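Local coordinates for peptidase S9 prolyl oligopeptidase catalytic domain-containing protein (Pyrococcus horikoshii, PDB 4HXE) that probably acts as a serine peptidase of the prolyl oligopeptidase family, joining a β-propeller to an α/β-hydrolase catalytic domain, at residues Ala74-Asn79 and Lys104-Ile109; Arg117-Gly122 and Thr152-Ile157; Gly145-Glu150 and Lys170-Ser175. All coordinates share one frame; numbering follows the deposited sequence.

Interaction 1. Residues Ala74-Asn79 and Lys104-Ile109; sequences AFMRFN and KNIRSI
Adjacent blades of the β-propeller meet face to face here, A74 and M76 on strand 72-77 packing against I106 and I109 on strand 106-111. The two strands run nearly antiparallel, yet belong to different sheets. Their local axes pass 8.9 Å apart at the closest point, no hydrogen bond links the segments, and the contact is made chiefly by apolar side chains. M76 extends toward the other strand. Its CG is turned anti to the backbone N (chi1 -155°), and further bends at chi2 and chi3 carry the terminal methyl over to the opposing strand. There M76 CE lies 3.9 Å from I106 CG2, the two side chains crossing at about a right angle, and 4.4 Å from I109 CG2. The other branch of I106, through CG1, leads away from M76 and into its own blade, where its side chain also packs on A120 of the next strand.

In a propeller of this kind each blade is a four-stranded antiparallel sheet, and hydrophobic side chains fill the interface with the next blade. I109 shows how that space is used: with chi1 at 48°, CG1 sits between the backbone N and the carbonyl carbon, and I109 CD1 is directed to A74 CB at 4.1 Å. I87 and M63, on two further strands of the blade that carries A74, also touch I109. Opposite the interface, F75 points away from strand 106-111 and meets the W88 ring with the planes nearly parallel; W88 also receives R77 in a cation-pi contact. F78 closes over M76, with M76 CG 3.2 Å above one face of the F78 ring, toward the rim. On the other strand, R107 and S108 both face V121 and form a classic beta bulge.

Interaction 2. Residues Arg117-Gly122 and Thr152-Ile157; sequences RLLAVG and TTFWVI
Six backbone hydrogen bonds join L118, A120 and G122 to I157, W155 and T153, making strands 117-124 and 151-158 the two central, antiparallel strands of one four-stranded propeller blade. Each of these hydrogen-bonded pairs is tied in both directions. A120 N reaches W155 O at 2.9 Å in a nearly straight bond (175°), and W155 N returns to A120 O at 2.8 Å. At the G122 end the geometry is less regular: T153 N bonds to G122 O at 3.0 Å but stands well above the carbonyl plane.

The polar ends of two side chains turn to other partners. R117 forms salt bridges with D114 and D181, while its aliphatic part crosses V156, CD lying 3.8 Å from V156 CG1. T152 OG1 is hydrogen-bonded to P171 O and S174 N in the loop that follows this blade.

Packing follows the two faces of the sheet. L118, A120, W155 and I157 share one face, on which I157 CD1 rests 3.7 Å from A120 CB; I157 and W155 also meet L101 of the preceding blade there. V121, F154, L119 and V156 line the other. V121 and F154 lie side by side and point the same way, V121 CG1 making an off-centre CH-pi contact with the ring, 4.2 Å from the F154 centroid. L119 CD1 comes to the edge of that ring. T152 CG2, anti to the T152 N, sits 3.7 Å from V121 CG1 and 3.3 Å from G122 O.

Interaction 3. Residues Gly145-Glu150 and Lys170-Ser175; sequences GFFDGE and KPRFSS
R172 extends through chi1 and chi2 and then bends at chi3 (-60°), a turn that lays its aliphatic end across F147. R172 CD stands 3.5 Å from the centroid of the F147 ring, almost on its normal, in a CH-pi contact. The guanidinium continues past the rim, its plane tilted 40° from the ring, with R172 NH1 3.3 Å from F147 CB. F173 meets the ring at its edge: the edge of F147 is directed at the F173 face in a T-shaped pair, the planes at 88°, and F147 CZ lies 3.6 Å from F173 CE2.

E150 supplies the polar half of the contact. Its carbonyl takes a weak bond from R172 NE, 3.4 Å from E150 O; a water that accepts from R172 NH2 donates to the same oxygen. Another water links E150 OE2 to F173 N. The charges are balanced further out, R172 pairing with E134 and E150 with R125 and R107, which probably favours the ionised form of each.

A type I' turn from F147 to E150, closed by E150 N to F147 O at 2.9 Å, thus packs against a type II turn from P171 to S174, where a weak S174 N to P171 O bond is joined by one from S174 OG. The second turn belongs to the linker between successive propeller blades, and the first leads into a strand of the earlier one.

Overall arrangement
From the N terminus, interaction 1 comes first, closing a loop that holds strands 86-91 and 97-102 and bringing one blade against the next. It is complete before interaction 2 opens, but the two share a sheet, where R107 N meets V121 O at 2.7 Å. Interaction 2 closes the loop carrying the short strands 131-134, 140-141 and 145-146 and holds the middle of the blade together. Interaction 3 crosses it: 145-150 falls between its two segments and 170-175 follows both, closing a loop that holds strands 151-158 and 163-170 and fastening the outgoing linker to the excursion between strands 117-124 and 151-158. A salt bridge from R107 NH1 to E150 OE2 (2.9 Å) joins interactions 1 and 3.

Interaction 1. Residues Ala74-Asn79 and Lys104-Ile109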
ATOM      1  N   ALA A  74      -9.222 -32.904  -8.475  1.00 17.25           N
ATOM      2  CA  ALA A  74      -8.875 -32.018  -7.379  1.00 15.29           C
ATOM      3  C   ALA A  74      -7.459 -31.616  -7.607  1.00 15.26           C
ATOM      4  O   ALA A  74      -6.658 -32.347  -8.264  1.00 16.36           O
ATOM      5  CB  ALA A  74      -8.999 -32.735  -6.035  1.00 14.03           C
ATOM      6  N   PHE A  75      -7.117 -30.455  -7.059  1.00 15.15           N
ATOM      7  CA  PHE A  75      -5.764 -29.945  -7.152  1.00 15.06           C
ATOM      8  C   PHE A  75      -5.562 -28.878  -6.097  1.00 16.00           C
ATOM      9  O   PHE A  75      -6.520 -28.400  -5.501  1.00 16.16           O
ATOM     10  CB  PHE A  75      -5.453 -29.383  -8.562  1.00 14.27           C
ATOM     11  CG  PHE A  75      -6.323 -28.212  -9.018  1.00 14.47           C
ATOM     12  CD1 PHE A  75      -7.542 -28.422  -9.691  1.00 13.54           C
ATOM     13  CD2 PHE A  75      -5.941 -26.900  -8.739  1.00 14.00           C
ATOM     14  CE1 PHE A  75      -8.307 -27.353 -10.109  1.00 12.86           C
ATOM     15  CE2 PHE A  75      -6.710 -25.834  -9.125  1.00 13.27           C
ATOM     16  CZ  PHE A  75      -7.887 -26.054  -9.832  1.00 14.16           C
ATOM     17  N   MET A  76      -4.305 -28.497  -5.914  1.00 15.87           N
ATOM     18  CA  MET A  76      -3.896 -27.515  -4.966  1.00 19.72           C
ATOM     19  C   MET A  76      -3.346 -26.292  -5.717  1.00 19.84           C
ATOM     20  O   MET A  76      -2.635 -26.439  -6.763  1.00 17.36           O
ATOM     21  CB  MET A  76      -2.768 -28.121  -4.132  1.00 22.82           C
ATOM     22  CG  MET A  76      -2.663 -27.460  -2.774  1.00 33.94           C
ATOM     23  SD  MET A  76      -3.909 -28.222  -1.690  1.00 42.69           S
ATOM     24  CE  MET A  76      -3.113 -29.772  -1.383  1.00 30.70           C
ATOM     25  N   ARG A  77      -3.708 -25.104  -5.220  1.00 20.75           N
ATOM     26  CA  ARG A  77      -3.062 -23.860  -5.585  1.00 23.65           C
ATOM     27  C   ARG A  77      -2.432 -23.303  -4.288  1.00 32.60           C
ATOM     28  O   ARG A  77      -3.079 -23.306  -3.256  1.00 29.73           O
ATOM     29  CB  ARG A  77      -4.054 -22.834  -6.089  1.00 24.23           C
ATOM     30  CG  ARG A  77      -4.619 -23.090  -7.459  1.00 23.39           C
ATOM     31  CD  ARG A  77      -4.812 -21.768  -8.237  1.00 23.64           C
ATOM     32  NE  ARG A  77      -4.926 -22.128  -9.649  1.00 21.34           N
ATOM     33  CZ  ARG A  77      -6.060 -22.382 -10.301  1.00 22.89           C
ATOM     34  NH1 ARG A  77      -7.257 -22.308  -9.692  1.00 26.21           N
ATOM     35  NH2 ARG A  77      -6.013 -22.757 -11.568  1.00 20.12           N
ATOM     36  N   PHE A  78      -1.192 -22.820  -4.355  1.00 39.92           N
ATOM     37  CA  PHE A  78      -0.347 -22.510  -3.153  1.00 49.86           C
ATOM     38  C   PHE A  78      -0.025 -21.017  -3.214  1.00 48.46           C
ATOM     39  O   PHE A  78      -0.240 -20.418  -4.254  1.00 52.33           O
ATOM     40  CB  PHE A  78       0.943 -23.363  -3.149  1.00 44.86           C
ATOM     41  CG  PHE A  78       0.758 -24.827  -2.727  1.00 51.19           C
ATOM     42  CD1 PHE A  78       0.736 -25.849  -3.676  1.00 50.60           C
ATOM     43  CD2 PHE A  78       0.681 -25.194  -1.371  1.00 55.43           C
ATOM     44  CE1 PHE A  78       0.632 -27.188  -3.291  1.00 48.38           C
ATOM     45  CE2 PHE A  78       0.557 -26.534  -0.976  1.00 48.25           C
ATOM     46  CZ  PHE A  78       0.531 -27.532  -1.942  1.00 54.98           C
ATOM     47  N   ASN A  79       0.476 -20.395  -2.143  1.00 61.09           N
ATOM     48  CA  ASN A  79       0.444 -18.914  -2.091  1.00 60.98           C
ATOM     49  C   ASN A  79       1.284 -18.343  -0.960  1.00 65.01           C
ATOM     50  O   ASN A  79       1.092 -18.715   0.194  1.00 70.28           O
ATOM     51  CB  ASN A  79      -1.037 -18.464  -1.996  1.00 69.84           C
ATOM     52  CG  ASN A  79      -1.227 -16.952  -1.954  1.00 74.62           C
ATOM     53  OD1 ASN A  79      -2.271 -16.496  -1.493  1.00 76.71           O
ATOM     54  ND2 ASN A  79      -0.261 -16.176  -2.461  1.00 71.33           N
ATOM     55  N   LYS A 104      -3.977 -24.306   4.915  1.00 38.74           N
ATOM     56  CA  LYS A 104      -2.604 -24.351   5.508  1.00 36.75           C
ATOM     57  C   LYS A 104      -2.204 -25.775   5.971  1.00 35.62           C
ATOM     58  O   LYS A 104      -2.982 -26.508   6.634  1.00 44.74           O
ATOM     59  CB  LYS A 104      -2.384 -23.353   6.671  1.00 42.02           C
ATOM     60  N   ASN A 105      -1.010 -26.172   5.568  1.00 28.77           N
ATOM     61  CA  ASN A 105      -0.349 -27.368   6.101  1.00 28.70           C
ATOM     62  C   ASN A 105      -0.941 -28.690   5.718  1.00 29.40           C
ATOM     63  O   ASN A 105      -0.955 -29.619   6.535  1.00 29.19           O
ATOM     64  CB  ASN A 105      -0.203 -27.270   7.629  1.00 32.01           C
ATOM     65  CG  ASN A 105       0.449 -25.962   8.059  1.00 34.85           C
ATOM     66  OD1 ASN A 105       1.344 -25.428   7.385  1.00 38.18           O
ATOM     67  ND2 ASN A 105      -0.002 -25.442   9.162  1.00 34.67           N
ATOM     68  N   ILE A 106      -1.437 -28.789   4.492  1.00 28.49           N
ATOM     69  CA  ILE A 106      -1.915 -30.084   3.955  1.00 28.32           C
ATOM     70  C   ILE A 106      -0.764 -30.663   3.205  1.00 28.60           C
ATOM     71  O   ILE A 106      -0.144 -29.937   2.485  1.00 29.72           O
ATOM     72  CB  ILE A 106      -3.107 -29.900   3.007  1.00 30.22           C
ATOM     73  CG1 ILE A 106      -4.302 -29.360   3.811  1.00 28.57           C
ATOM     74  CG2 ILE A 106      -3.454 -31.222   2.271  1.00 25.88           C
ATOM     75  CD1 ILE A 106      -4.627 -30.165   5.082  1.00 29.29           C
ATOM     76  N   ARG A 107      -0.439 -31.936   3.397  1.00 26.09           N
ATOM     77  CA  ARG A 107       0.656 -32.561   2.631  1.00 26.13           C
ATOM     78  C   ARG A 107       0.190 -33.539   1.551  1.00 28.93           C
ATOM     79  O   ARG A 107       0.962 -33.850   0.657  1.00 24.22           O
ATOM     80  CB  ARG A 107       1.599 -33.319   3.567  1.00 27.40           C
ATOM     81  CG  ARG A 107       2.184 -32.440   4.675  1.00 28.39           C
ATOM     82  CD  ARG A 107       3.420 -33.047   5.328  1.00 30.78           C
ATOM     83  NE  ARG A 107       4.148 -32.036   6.128  1.00 30.57           N
ATOM     84  CZ  ARG A 107       4.447 -32.180   7.436  1.00 34.91           C
ATOM     85  NH1 ARG A 107       4.099 -33.282   8.116  1.00 31.31           N
ATOM     86  NH2 ARG A 107       5.130 -31.229   8.071  1.00 36.74           N
ATOM     87  N   SER A 108      -1.014 -34.095   1.706  1.00 24.92           N
ATOM     88  CA  SER A 108      -1.585 -35.057   0.759  1.00 24.65           C
ATOM     89  C   SER A 108      -3.108 -34.903   0.623  1.00 24.46           C
ATOM     90  O   SER A 108      -3.794 -34.501   1.574  1.00 21.99           O
ATOM     91  CB  SER A 108      -1.215 -36.488   1.101  1.00 21.55           C
ATOM     92  OG  SER A 108      -1.798 -36.926   2.316  1.00 29.74           O
ATOM     93  N   ILE A 109      -3.594 -35.167  -0.582  1.00 24.25           N
ATOM     94  CA  ILE A 109      -5.024 -35.374  -0.860  1.00 20.28           C
ATOM     95  C   ILE A 109      -5.185 -36.620  -1.691  1.00 19.65           C
ATOM     96  O   ILE A 109      -4.372 -36.891  -2.573  1.00 17.84           O
ATOM     97  CB  ILE A 109      -5.703 -34.204  -1.585  1.00 20.40           C
ATOM     98  CG1 ILE A 109      -4.884 -33.714  -2.790  1.00 20.91           C
ATOM     99  CG2 ILE A 109      -5.919 -33.056  -0.580  1.00 21.24           C
ATOM    100  CD1 ILE A 109      -5.614 -32.665  -3.664  1.00 22.38           C
TER

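Interaction 2. Residues Arg117-Gly122 and Thr152-Ile157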
ATOM      1  N   ARG A 117     -15.605 -37.711  -1.540  1.00 16.80           N
ATOM      2  CA  ARG A 117     -14.773 -37.309  -0.417  1.00 16.34           C
ATOM      3  C   ARG A 117     -13.299 -37.348  -0.786  1.00 15.25           C
ATOM      4  O   ARG A 117     -12.895 -38.173  -1.590  1.00 15.31           O
ATOM      5  CB  ARG A 117     -15.042 -38.194   0.798  1.00 16.39           C
ATOM      6  CG  ARG A 117     -16.406 -38.001   1.479  1.00 16.37           C
ATOM      7  CD  ARG A 117     -16.662 -39.161   2.454  1.00 17.97           C
ATOM      8  NE  ARG A 117     -16.946 -40.394   1.747  1.00 21.04           N
ATOM      9  CZ  ARG A 117     -16.997 -41.625   2.291  1.00 22.76           C
ATOM     10  NH1 ARG A 117     -16.725 -41.814   3.566  1.00 22.26           N
ATOM     11  NH2 ARG A 117     -17.342 -42.664   1.538  1.00 23.57           N
ATOM     12  N   LEU A 118     -12.530 -36.433  -0.222  1.00 13.49           N
ATOM     13  CA  LEU A 118     -11.073 -36.480  -0.186  1.00 16.49           C
ATOM     14  C   LEU A 118     -10.603 -36.799   1.204  1.00 16.13           C
ATOM     15  O   LEU A 118     -11.202 -36.296   2.174  1.00 15.79           O
ATOM     16  CB  LEU A 118     -10.455 -35.128  -0.498  1.00 14.71           C
ATOM     17  CG  LEU A 118     -10.689 -34.612  -1.918  1.00 16.94           C
ATOM     18  CD1 LEU A 118     -10.334 -33.135  -2.055  1.00 15.36           C
ATOM     19  CD2 LEU A 118      -9.875 -35.449  -2.895  1.00 17.29           C
ATOM     20  N   LEU A 119      -9.483 -37.528   1.298  1.00 16.15           N
ATOM     21  CA  LEU A 119      -8.727 -37.603   2.566  1.00 14.83           C
ATOM     22  C   LEU A 119      -7.557 -36.663   2.406  1.00 16.18           C
ATOM     23  O   LEU A 119      -6.793 -36.774   1.432  1.00 14.43           O
ATOM     24  CB  LEU A 119      -8.218 -39.033   2.839  1.00 15.47           C
ATOM     25  CG  LEU A 119      -7.222 -39.173   4.036  1.00 15.40           C
ATOM     26  CD1 LEU A 119      -7.831 -38.754   5.395  1.00 15.61           C
ATOM     27  CD2 LEU A 119      -6.733 -40.605   4.067  1.00 14.99           C
ATOM     28  N   ALA A 120      -7.429 -35.706   3.315  1.00 16.05           N
ATOM     29  CA  ALA A 120      -6.293 -34.773   3.342  1.00 15.62           C
ATOM     30  C   ALA A 120      -5.531 -35.058   4.637  1.00 16.49           C
ATOM     31  O   ALA A 120      -6.144 -35.069   5.729  1.00 19.23           O
ATOM     32  CB  ALA A 120      -6.804 -33.332   3.417  1.00 14.79           C
ATOM     33  N   VAL A 121      -4.214 -35.227   4.545  1.00 14.77           N
ATOM     34  CA  VAL A 121      -3.352 -35.446   5.689  1.00 15.46           C
ATOM     35  C   VAL A 121      -2.507 -34.206   5.753  1.00 15.86           C
ATOM     36  O   VAL A 121      -1.970 -33.777   4.742  1.00 15.89           O
ATOM     37  CB  VAL A 121      -2.547 -36.724   5.460  1.00 16.34           C
ATOM     38  CG1 VAL A 121      -1.734 -37.139   6.682  1.00 18.39           C
ATOM     39  CG2 VAL A 121      -3.529 -37.858   5.106  1.00 14.72           C
ATOM     40  N   GLY A 122      -2.415 -33.593   6.931  1.00 17.50           N
ATOM     41  CA  GLY A 122      -1.596 -32.405   7.114  1.00 16.13           C
ATOM     42  C   GLY A 122      -0.982 -32.462   8.492  1.00 18.59           C
ATOM     43  O   GLY A 122      -0.697 -33.551   9.050  1.00 19.61           O
ATOM     44  N   THR A 152       0.086 -34.928  13.427  1.00 16.62           N
ATOM     45  CA  THR A 152      -0.470 -35.181  12.110  1.00 16.23           C
ATOM     46  C   THR A 152      -1.977 -35.006  12.213  1.00 17.20           C
ATOM     47  O   THR A 152      -2.576 -35.387  13.226  1.00 16.81           O
ATOM     48  CB  THR A 152      -0.113 -36.583  11.567  1.00 16.46           C
ATOM     49  OG1 THR A 152       1.309 -36.823  11.740  1.00 15.75           O
ATOM     50  CG2 THR A 152      -0.454 -36.683  10.097  1.00 15.60           C
ATOM     51  N   THR A 153      -2.583 -34.429  11.162  1.00 16.33           N
ATOM     52  CA  THR A 153      -4.016 -34.245  11.115  1.00 17.73           C
ATOM     53  C   THR A 153      -4.581 -34.968   9.928  1.00 17.19           C
ATOM     54  O   THR A 153      -3.971 -35.015   8.859  1.00 17.05           O
ATOM     55  CB  THR A 153      -4.403 -32.727  11.010  1.00 22.62           C
ATOM     56  OG1 THR A 153      -3.878 -32.177   9.760  1.00 24.54           O
ATOM     57  CG2 THR A 153      -3.877 -31.921  12.217  1.00 19.05           C
ATOM     58  N   PHE A 154      -5.776 -35.513  10.112  1.00 15.67           N
ATOM     59  CA  PHE A 154      -6.428 -36.231   9.048  1.00 17.50           C
ATOM     60  C   PHE A 154      -7.785 -35.578   8.930  1.00 17.27           C
ATOM     61  O   PHE A 154      -8.482 -35.384   9.963  1.00 18.77           O
ATOM     62  CB  PHE A 154      -6.596 -37.685   9.451  1.00 15.08           C
ATOM     63  CG  PHE A 154      -5.282 -38.411   9.548  1.00 17.63           C
ATOM     64  CD1 PHE A 154      -4.503 -38.346  10.712  1.00 15.99           C
ATOM     65  CD2 PHE A 154      -4.801 -39.154   8.450  1.00 16.79           C
ATOM     66  CE1 PHE A 154      -3.291 -39.028  10.789  1.00 17.52           C
ATOM     67  CE2 PHE A 154      -3.563 -39.816   8.539  1.00 16.92           C
ATOM     68  CZ  PHE A 154      -2.826 -39.748   9.707  1.00 15.84           C
ATOM     69  N   TRP A 155      -8.140 -35.233   7.712  1.00 15.58           N
ATOM     70  CA  TRP A 155      -9.411 -34.552   7.441  1.00 18.03           C
ATOM     71  C   TRP A 155     -10.083 -35.330   6.377  1.00 16.60           C
ATOM     72  O   TRP A 155      -9.467 -35.597   5.342  1.00 16.00           O
ATOM     73  CB  TRP A 155      -9.203 -33.130   6.878  1.00 19.05           C
ATOM     74  CG  TRP A 155      -8.627 -32.103   7.815  1.00 27.41           C
ATOM     75  CD1 TRP A 155      -8.399 -32.219   9.163  1.00 27.80           C
ATOM     76  CD2 TRP A 155      -8.223 -30.710   7.493  1.00 37.48           C
ATOM     77  NE1 TRP A 155      -7.860 -31.054   9.677  1.00 36.13           N
ATOM     78  CE2 TRP A 155      -7.725 -30.125   8.746  1.00 38.37           C
ATOM     79  CE3 TRP A 155      -8.215 -29.917   6.326  1.00 35.19           C
ATOM     80  CZ2 TRP A 155      -7.265 -28.806   8.816  1.00 44.40           C
ATOM     81  CZ3 TRP A 155      -7.736 -28.596   6.408  1.00 35.13           C
ATOM     82  CH2 TRP A 155      -7.287 -28.048   7.624  1.00 42.05           C
ATOM     83  N   VAL A 156     -11.347 -35.672   6.576  1.00 15.62           N
ATOM     84  CA  VAL A 156     -12.195 -36.160   5.451  1.00 15.12           C
ATOM     85  C   VAL A 156     -12.976 -34.967   4.977  1.00 14.50           C
ATOM     86  O   VAL A 156     -13.773 -34.385   5.708  1.00 14.47           O
ATOM     87  CB  VAL A 156     -13.127 -37.281   5.862  1.00 14.45           C
ATOM     88  CG1 VAL A 156     -14.038 -37.779   4.752  1.00 13.53           C
ATOM     89  CG2 VAL A 156     -12.217 -38.422   6.364  1.00 16.10           C
ATOM     90  N   ILE A 157     -12.795 -34.642   3.713  1.00 14.15           N
ATOM     91  CA  ILE A 157     -13.453 -33.465   3.158  1.00 15.79           C
ATOM     92  C   ILE A 157     -14.534 -33.906   2.204  1.00 15.53           C
ATOM     93  O   ILE A 157     -14.266 -34.682   1.248  1.00 17.21           O
ATOM     94  CB  ILE A 157     -12.413 -32.591   2.429  1.00 16.96           C
ATOM     95  CG1 ILE A 157     -11.328 -32.151   3.436  1.00 18.67           C
ATOM     96  CG2 ILE A 157     -13.064 -31.381   1.687  1.00 16.79           C
ATOM     97  CD1 ILE A 157     -10.047 -31.723   2.700  1.00 22.81           C
TER

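Interaction 3. Residues Gly145-Glu150 and Lys170-Ser175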
ATOM      1  N   GLY A 145      11.098 -27.879   8.556  1.00 17.77           N
ATOM      2  CA  GLY A 145      11.326 -26.874   9.601  1.00 17.08           C
ATOM      3  C   GLY A 145      11.375 -27.479  10.984  1.00 16.12           C
ATOM      4  O   GLY A 145      11.587 -28.682  11.172  1.00 15.55           O
ATOM      5  N   PHE A 146      11.226 -26.637  11.988  1.00 15.88           N
ATOM      6  CA  PHE A 146      11.137 -27.127  13.355  1.00 15.55           C
ATOM      7  C   PHE A 146       9.775 -27.736  13.590  1.00 15.40           C
ATOM      8  O   PHE A 146       8.757 -27.139  13.186  1.00 13.74           O
ATOM      9  CB  PHE A 146      11.287 -25.951  14.323  1.00 15.22           C
ATOM     10  CG  PHE A 146      12.688 -25.439  14.389  1.00 17.98           C
ATOM     11  CD1 PHE A 146      13.147 -24.488  13.471  1.00 16.64           C
ATOM     12  CD2 PHE A 146      13.572 -25.945  15.340  1.00 17.12           C
ATOM     13  CE1 PHE A 146      14.458 -24.021  13.543  1.00 19.63           C
ATOM     14  CE2 PHE A 146      14.865 -25.484  15.391  1.00 17.07           C
ATOM     15  CZ  PHE A 146      15.311 -24.501  14.503  1.00 17.81           C
ATOM     16  N   PHE A 147       9.724 -28.836  14.350  1.00 14.24           N
ATOM     17  CA  PHE A 147       8.460 -29.498  14.500  1.00 15.21           C
ATOM     18  C   PHE A 147       7.522 -28.697  15.367  1.00 15.47           C
ATOM     19  O   PHE A 147       6.317 -28.726  15.158  1.00 16.09           O
ATOM     20  CB  PHE A 147       8.582 -30.939  15.005  1.00 14.98           C
ATOM     21  CG  PHE A 147       8.827 -31.959  13.888  1.00 15.34           C
ATOM     22  CD1 PHE A 147       9.918 -32.837  13.946  1.00 15.18           C
ATOM     23  CD2 PHE A 147       7.970 -32.028  12.812  1.00 15.63           C
ATOM     24  CE1 PHE A 147      10.127 -33.812  12.968  1.00 15.97           C
ATOM     25  CE2 PHE A 147       8.148 -32.993  11.806  1.00 17.68           C
ATOM     26  CZ  PHE A 147       9.228 -33.901  11.902  1.00 17.45           C
ATOM     27  N   ASP A 148       8.061 -28.057  16.383  1.00 15.51           N
ATOM     28  CA  ASP A 148       7.255 -27.236  17.255  1.00 18.06           C
ATOM     29  C   ASP A 148       6.015 -27.987  17.770  1.00 19.81           C
ATOM     30  O   ASP A 148       4.861 -27.471  17.720  1.00 18.95           O
ATOM     31  CB  ASP A 148       6.906 -25.923  16.522  1.00 18.69           C
ATOM     32  CG  ASP A 148       6.404 -24.832  17.468  1.00 18.94           C
ATOM     33  OD1 ASP A 148       6.611 -24.865  18.724  1.00 18.20           O
ATOM     34  OD2 ASP A 148       5.695 -23.989  16.916  1.00 21.60           O
ATOM     35  N   GLY A 149       6.257 -29.214  18.248  1.00 19.51           N
ATOM     36  CA  GLY A 149       5.172 -30.020  18.850  1.00 17.98           C
ATOM     37  C   GLY A 149       4.248 -30.628  17.805  1.00 19.05           C
ATOM     38  O   GLY A 149       3.175 -31.118  18.166  1.00 21.34           O
ATOM     39  N   GLU A 150       4.664 -30.630  16.517  1.00 16.62           N
ATOM     40  CA  GLU A 150       3.816 -31.112  15.406  1.00 16.14           C
ATOM     41  C   GLU A 150       3.013 -32.421  15.653  1.00 17.08           C
ATOM     42  O   GLU A 150       3.574 -33.480  16.041  1.00 17.59           O
ATOM     43  CB  GLU A 150       4.663 -31.281  14.153  1.00 16.06           C
ATOM     44  CG  GLU A 150       3.837 -31.768  12.946  1.00 16.31           C
ATOM     45  CD  GLU A 150       4.610 -31.767  11.624  1.00 15.86           C
ATOM     46  OE1 GLU A 150       5.303 -30.768  11.294  1.00 14.65           O
ATOM     47  OE2 GLU A 150       4.512 -32.803  10.899  1.00 17.41           O
ATOM     48  N   LYS A 170      -2.968 -37.538  15.041  1.00 19.38           N
ATOM     49  CA  LYS A 170      -2.104 -38.666  15.357  1.00 19.25           C
ATOM     50  C   LYS A 170      -0.732 -38.127  15.653  1.00 20.21           C
ATOM     51  O   LYS A 170      -0.438 -36.951  15.343  1.00 19.02           O
ATOM     52  CB  LYS A 170      -2.046 -39.657  14.173  1.00 18.71           C
ATOM     53  CG  LYS A 170      -3.343 -40.471  14.014  1.00 19.79           C
ATOM     54  CD  LYS A 170      -3.525 -41.457  15.181  1.00 19.78           C
ATOM     55  CE  LYS A 170      -4.575 -42.501  14.837  1.00 20.55           C
ATOM     56  NZ  LYS A 170      -4.898 -43.275  16.081  1.00 23.09           N
ATOM     57  N   PRO A 171       0.142 -38.963  16.267  1.00 19.57           N
ATOM     58  CA  PRO A 171       1.491 -38.506  16.439  1.00 19.07           C
ATOM     59  C   PRO A 171       2.161 -37.973  15.172  1.00 19.27           C
ATOM     60  O   PRO A 171       1.771 -38.290  14.042  1.00 15.83           O
ATOM     61  CB  PRO A 171       2.212 -39.785  16.940  1.00 20.18           C
ATOM     62  CG  PRO A 171       1.158 -40.415  17.759  1.00 22.79           C
ATOM     63  CD  PRO A 171      -0.045 -40.296  16.857  1.00 20.56           C
ATOM     64  N   ARG A 172       3.167 -37.130  15.381  1.00 17.07           N
ATOM     65  CA  ARG A 172       3.977 -36.624  14.340  1.00 17.98           C
ATOM     66  C   ARG A 172       4.360 -37.758  13.350  1.00 17.54           C
ATOM     67  O   ARG A 172       4.615 -38.889  13.771  1.00 19.79           O
ATOM     68  CB  ARG A 172       5.234 -36.146  15.062  1.00 18.63           C
ATOM     69  CG  ARG A 172       6.175 -35.336  14.258  1.00 17.81           C
ATOM     70  CD  ARG A 172       7.355 -34.988  15.198  1.00 17.90           C
ATOM     71  NE  ARG A 172       6.855 -34.245  16.330  1.00 15.97           N
ATOM     72  CZ  ARG A 172       7.597 -33.574  17.199  1.00 17.32           C
ATOM     73  NH1 ARG A 172       8.919 -33.527  17.040  1.00 17.26           N
ATOM     74  NH2 ARG A 172       7.013 -32.950  18.203  1.00 14.39           N
ATOM     75  N   PHE A 173       4.348 -37.441  12.054  1.00 17.57           N
ATOM     76  CA  PHE A 173       4.865 -38.299  10.998  1.00 18.46           C
ATOM     77  C   PHE A 173       4.002 -39.562  10.750  1.00 17.14           C
ATOM     78  O   PHE A 173       4.518 -40.615  10.372  1.00 16.09           O
ATOM     79  CB  PHE A 173       6.326 -38.704  11.293  1.00 21.74           C
ATOM     80  CG  PHE A 173       7.305 -37.912  10.543  1.00 25.55           C
ATOM     81  CD1 PHE A 173       8.578 -38.379  10.357  1.00 30.32           C
ATOM     82  CD2 PHE A 173       6.935 -36.686   9.976  1.00 32.21           C
ATOM     83  CE1 PHE A 173       9.510 -37.663   9.641  1.00 27.23           C
ATOM     84  CE2 PHE A 173       7.864 -35.962   9.248  1.00 36.77           C
ATOM     85  CZ  PHE A 173       9.169 -36.457   9.103  1.00 32.16           C
ATOM     86  N   SER A 174       2.715 -39.459  11.005  1.00 16.99           N
ATOM     87  CA  SER A 174       1.786 -40.514  10.653  1.00 18.25           C
ATOM     88  C   SER A 174       1.330 -40.307   9.219  1.00 17.71           C
ATOM     89  O   SER A 174       1.428 -39.208   8.724  1.00 18.46           O
ATOM     90  CB  SER A 174       0.588 -40.469  11.593  1.00 18.55           C
ATOM     91  OG  SER A 174       0.948 -40.828  12.928  1.00 16.95           O
ATOM     92  N   SER A 175       0.744 -41.341   8.579  1.00 16.75           N
ATOM     93  CA  SER A 175       0.217 -41.205   7.220  1.00 14.95           C
ATOM     94  C   SER A 175      -1.100 -41.979   7.113  1.00 15.61           C
ATOM     95  O   SER A 175      -1.452 -42.780   8.011  1.00 16.69           O
ATOM     96  CB  SER A 175       1.254 -41.662   6.158  1.00 14.98           C
ATOM     97  OG  SER A 175       1.586 -42.996   6.400  1.00 17.08           O
TER
HETATM   98  O   HOH W   1       3.365 -35.077  10.936  1.00 19.27           O
HETATM   99  O   HOH W   2       4.255 -33.835  18.833  1.00 32.93           O